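Local coordinates for protein dITP/XTP pyrophosphatase (Mycobacteroides abscessus, PDB 6WWD) that probably hydrolyses non-canonical purine nucleoside triphosphates such as XTP, dITP and ITP to monophosphates and diphosphate, clearing them from the nucleotide pool, at residues E29-L33 with T34-E38; L75-D78 with A79-W82. All blocks are in the same frame, centred on the assembly; numbering follows the deposited sequence.

Contact 1 of 2, residues E29-L33 with T34-E38; sequences ELVSL and TDVPE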
loop_
_atom_site.group_PDB
_atom_site.type_symbol
_atom_site.label_atom_id
_atom_site.label_comp_id
_atom_site.label_asym_id
_atom_site.label_seq_id
_atom_site.Cartn_x
_atom_site.Cartn_y
_atom_site.Cartn_z
ATOM N N GLU D 29 12.204 20.992 29.744
ATOM C CA GLU D 29 11.427 22.126 29.257
ATOM C C GLU D 29 11.167 21.973 27.765
ATOM O O GLU D 29 12.085 21.705 26.983
ATOM C CB GLU D 29 12.073 23.482 29.564
ATOM C CG GLU D 29 13.565 23.618 29.365
ATOM C CD GLU D 29 14.134 24.814 30.136
ATOM O OE1 GLU D 29 13.586 25.158 31.218
ATOM O OE2 GLU D 29 15.126 25.414 29.659
ATOM N N LEU D 30 9.901 22.090 27.397
ATOM C CA LEU D 30 9.455 22.033 26.019
ATOM C C LEU D 30 9.522 23.431 25.421
ATOM O O LEU D 30 9.152 24.408 26.072
ATOM C CB LEU D 30 8.020 21.524 25.975
ATOM C CG LEU D 30 7.819 20.206 26.719
ATOM C CD1 LEU D 30 6.378 19.771 26.577
ATOM C CD2 LEU D 30 8.786 19.123 26.232
ATOM N N VAL D 31 10.011 23.520 24.191
ATOM C CA VAL D 31 10.092 24.751 23.420
ATOM C C VAL D 31 9.300 24.499 22.149
ATOM O O VAL D 31 9.118 23.347 21.745
ATOM C CB VAL D 31 11.550 25.189 23.109
ATOM C CG1 VAL D 31 12.394 25.210 24.383
ATOM C CG2 VAL D 31 12.192 24.265 22.082
ATOM N N SER D 32 8.734 25.561 21.580
ATOM C CA SER D 32 7.895 25.469 20.389
ATOM C C SER D 32 8.626 26.039 19.173
ATOM O O SER D 32 9.750 26.526 19.260
ATOM C CB SER D 32 6.568 26.203 20.598
ATOM O OG SER D 32 6.770 27.598 20.425
ATOM N N LEU D 33 7.953 25.982 18.026
ATOM C CA LEU D 33 8.494 26.553 16.796
ATOM C C LEU D 33 8.661 28.071 16.879
ATOM O O LEU D 33 9.401 28.641 16.072
ATOM C CB LEU D 33 7.594 26.163 15.625
ATOM C CG LEU D 33 7.713 24.673 15.303
ATOM C CD1 LEU D 33 6.675 24.221 14.273
ATOM C CD2 LEU D 33 9.121 24.393 14.796
ATOM N N THR D 34 7.916 28.748 17.760
ATOM C CA THR D 34 8.106 30.184 17.978
ATOM C C THR D 34 9.287 30.501 18.898
ATOM O O THR D 34 9.654 31.671 19.025
ATOM C CB THR D 34 6.814 30.823 18.519
ATOM O OG1 THR D 34 6.526 30.318 19.822
ATOM C CG2 THR D 34 5.637 30.523 17.612
ATOM N N ASP D 35 9.862 29.499 19.574
ATOM C CA ASP D 35 11.038 29.682 20.424
ATOM C C ASP D 35 12.340 29.436 19.685
ATOM O O ASP D 35 13.413 29.595 20.268
ATOM C CB ASP D 35 10.972 28.738 21.628
ATOM C CG ASP D 35 9.714 28.928 22.433
ATOM O OD1 ASP D 35 9.485 30.072 22.866
ATOM O OD2 ASP D 35 8.949 27.955 22.625
ATOM N N VAL D 36 12.273 28.971 18.450
ATOM C CA VAL D 36 13.477 28.760 17.658
ATOM C C VAL D 36 13.267 29.536 16.363
ATOM O O VAL D 36 12.116 29.842 16.003
ATOM C CB VAL D 36 13.763 27.262 17.448
ATOM C CG1 VAL D 36 13.973 26.599 18.795
ATOM C CG2 VAL D 36 12.618 26.562 16.698
ATOM N N PRO D 37 14.340 29.943 15.687
ATOM C CA PRO D 37 14.188 30.680 14.428
ATOM C C PRO D 37 13.327 29.934 13.418
ATOM O O PRO D 37 13.358 28.706 13.314
ATOM C CB PRO D 37 15.628 30.851 13.951
ATOM C CG PRO D 37 16.403 30.930 15.237
ATOM C CD PRO D 37 15.720 30.000 16.198
ATOM N N GLU D 38 12.538 30.704 12.685
ATOM C CA GLU D 38 11.665 30.142 11.667
ATOM C C GLU D 38 12.480 29.396 10.626
ATOM O O GLU D 38 13.568 29.827 10.229
ATOM C CB GLU D 38 10.862 31.266 10.998
ATOM C CG GLU D 38 9.544 30.809 10.400
ATOM C CD GLU D 38 8.731 31.973 9.829
ATOM O OE1 GLU D 38 9.342 32.879 9.222
ATOM O OE2 GLU D 38 7.489 31.985 9.992
HETATM O O HOH W 1 10.488 27.749 13.843
#

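Contact 2 of 2, residues L75-D78 with A79-W82; sequences LAVD and ALNW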
loop_
_atom_site.group_PDB
_atom_site.type_symbol
_atom_site.label_atom_id
_atom_site.label_comp_id
_atom_site.label_asym_id
_atom_site.label_seq_id
_atom_site.Cartn_x
_atom_site.Cartn_y
_atom_site.Cartn_z
ATOM N N LEU D 75 -7.844 12.024 8.618
ATOM C CA LEU D 75 -8.846 11.014 8.318
ATOM C C LEU D 75 -8.365 10.116 7.186
ATOM O O LEU D 75 -7.868 10.607 6.168
ATOM C CB LEU D 75 -10.175 11.685 7.960
ATOM C CG LEU D 75 -11.389 10.821 7.619
ATOM C CD1 LEU D 75 -11.865 10.060 8.856
ATOM C CD2 LEU D 75 -12.487 11.753 7.113
ATOM N N ALA D 76 -8.534 8.810 7.352
ATOM C CA ALA D 76 -8.163 7.822 6.343
ATOM C C ALA D 76 -9.415 7.068 5.930
ATOM O O ALA D 76 -10.049 6.419 6.765
ATOM C CB ALA D 76 -7.105 6.838 6.875
ATOM N N VAL D 77 -9.761 7.136 4.647
ATOM C CA VAL D 77 -10.979 6.524 4.117
ATOM C C VAL D 77 -10.572 5.403 3.162
ATOM O O VAL D 77 -9.859 5.646 2.176
ATOM C CB VAL D 77 -11.872 7.558 3.403
ATOM C CG1 VAL D 77 -13.138 6.906 2.875
ATOM C CG2 VAL D 77 -12.189 8.746 4.320
ATOM N N ASP D 78 -11.023 4.180 3.453
ATOM C CA ASP D 78 -10.678 3.027 2.625
ATOM C C ASP D 78 -10.962 3.286 1.148
ATOM O O ASP D 78 -10.108 3.051 0.277
ATOM C CB ASP D 78 -11.445 1.789 3.103
ATOM C CG ASP D 78 -11.130 1.419 4.546
ATOM O OD1 ASP D 78 -10.470 2.211 5.253
ATOM O OD2 ASP D 78 -11.548 0.331 4.992
ATOM N N ALA D 79 -12.165 3.782 0.844
ATOM C CA ALA D 79 -12.578 3.979 -0.543
ATOM C C ALA D 79 -11.741 5.019 -1.280
ATOM O O ALA D 79 -11.794 5.076 -2.519
ATOM C CB ALA D 79 -14.060 4.391 -0.588
ATOM N N LEU D 80 -10.994 5.860 -0.556
ATOM C CA LEU D 80 -10.104 6.850 -1.154
ATOM C C LEU D 80 -8.641 6.443 -1.012
ATOM O O LEU D 80 -7.744 7.302 -0.987
ATOM C CB LEU D 80 -10.325 8.232 -0.531
ATOM C CG LEU D 80 -11.732 8.858 -0.548
ATOM C CD1 LEU D 80 -11.721 10.274 0.050
ATOM C CD2 LEU D 80 -12.404 8.869 -1.932
ATOM N N ASN D 81 -8.391 5.139 -0.920
ATOM C CA ASN D 81 -7.039 4.598 -0.732
ATOM C C ASN D 81 -6.337 5.272 0.444
ATOM O O ASN D 81 -5.139 5.567 0.398
ATOM C CB ASN D 81 -6.194 4.717 -1.998
ATOM C CG ASN D 81 -5.158 3.613 -2.100
ATOM O OD1 ASN D 81 -5.412 2.481 -1.703
ATOM N ND2 ASN D 81 -3.987 3.941 -2.626
ATOM N N TRP D 82 -7.105 5.501 1.507
ATOM C CA TRP D 82 -6.669 6.026 2.796
ATOM C C TRP D 82 -6.331 7.510 2.760
ATOM O O TRP D 82 -5.816 8.040 3.748
ATOM C CB TRP D 82 -5.531 5.169 3.373
ATOM C CG TRP D 82 -6.162 3.868 3.820
ATOM C CD1 TRP D 82 -6.885 3.667 4.963
ATOM C CD2 TRP D 82 -6.227 2.639 3.091
ATOM N NE1 TRP D 82 -7.359 2.382 5.014
ATOM C CE2 TRP D 82 -6.968 1.725 3.878
ATOM C CE3 TRP D 82 -5.692 2.205 1.873
ATOM C CZ2 TRP D 82 -7.205 0.414 3.479
ATOM C CZ3 TRP D 82 -5.946 0.903 1.465
ATOM C CH2 TRP D 82 -6.690 0.021 2.271
#

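Contact 1 of 2, residues E29-L33 with T34-E38
Ser32 and Asp35 hold each other across a type I beta turn, a compact example of side chains and backbone closing one turn together. The amide N of Ser32 gives a nearly straight bond (173°) to OD2 of Asp35, 2.6 Å away, on the anti lone pair of that oxygen. The same OD2 takes a second bond, from Ser32 OG at 3.1 Å, which arrives from above the carboxylate plane. In the reverse direction Asp35 N reaches Ser32 O at 3.0 Å, the bond that defines the turn. Ser32 OG, placed between its own backbone N and carbonyl carbon (chi1 79°), also accepts from Thr34 N at 3.1 Å, making an ST turn, and from Thr34 OG1 at 2.8 Å.

Further out, Val31 CB lies against OD2 and CB of Asp35, and Val31 CG2 loosely meets Val36 CG1 at 4.4 Å. Val31 itself is held by backbone bonds to Ile3 and Val5 of strand 2-5, while Leu33 packs on Arg8, a predicted substrate-binding residue. With two donors meeting one carboxylate oxygen, the ionised form of Asp35 is probably favoured, and the buried Ser32 hydroxyl both donates and accepts.

Contact 2 of 2, residues L75-D78 with A79-W82
Trp82 lays one face of its indole over the backbone of Asp78: the CA of Asp78 stands 4.2 Å from the centroid of the five-membered ring and 17° off the ring normal, a CH-pi contact. At the ring edge, in its plane, the methyl CB of Ala76 meets CD1 of Trp82 at 3.7 Å. The Asp78 carboxylate is turned 45° from the indole plane, and its OD1 lies 3.1 Å from Trp82 NE1. With CG beside the backbone N (chi1 -72°), the indole swings back along the chain to reach these residues.

The backbone from Val77 to Trp82 has the bond pattern of a Schellman motif. Val77 O accepts from Trp82 N at 2.8 Å, the six-to-one bond, and Asn81 N bonds to Asp78 O at 3.0 Å, the five-to-two bond; Asn81 has the positive phi expected at this point. Leu80 N also bonds to Val77 O, from the opposite face of the carbonyl plane to Trp82 N, so that two donors grip one oxygen. Leu80 CG rests 4.2 Å from Val77 CB.

The turn leads from strand 67-77 to its antiparallel partner, strand 84-85, with Val77 and Met83 bonded through their backbones. Leu80 also packs on Leu105 and Gln108 of helix 98-108, and Val77 on Ala119 of strand 118-128. Asn81 ND2 bonds to the carbonyl O of Asn81 of the second subunit, which brings the turn to the interface between subunits.

From the N terminus, the chain runs through strand 2-5 and helix 10-22 into strand 29-31, and contact 1 closes the turn that takes it out of the sheet toward helix 49-64. After that helix comes the long strand 67-77, whose end contact 2 turns back toward strand 84-85. The two local turns follow in series and neither nests nor crosses. Contacts 1 and 2 lie about 34 Å apart, centre to centre, on opposite sides of the chain's centre, and they do not touch. Strand 2-5 joins them indirectly, since it pairs in parallel with both 29-31 and 67-77. Contact 1 finishes an outer strand of the sheet, whereas contact 2 links the sheet with helix 98-108 and the second subunit.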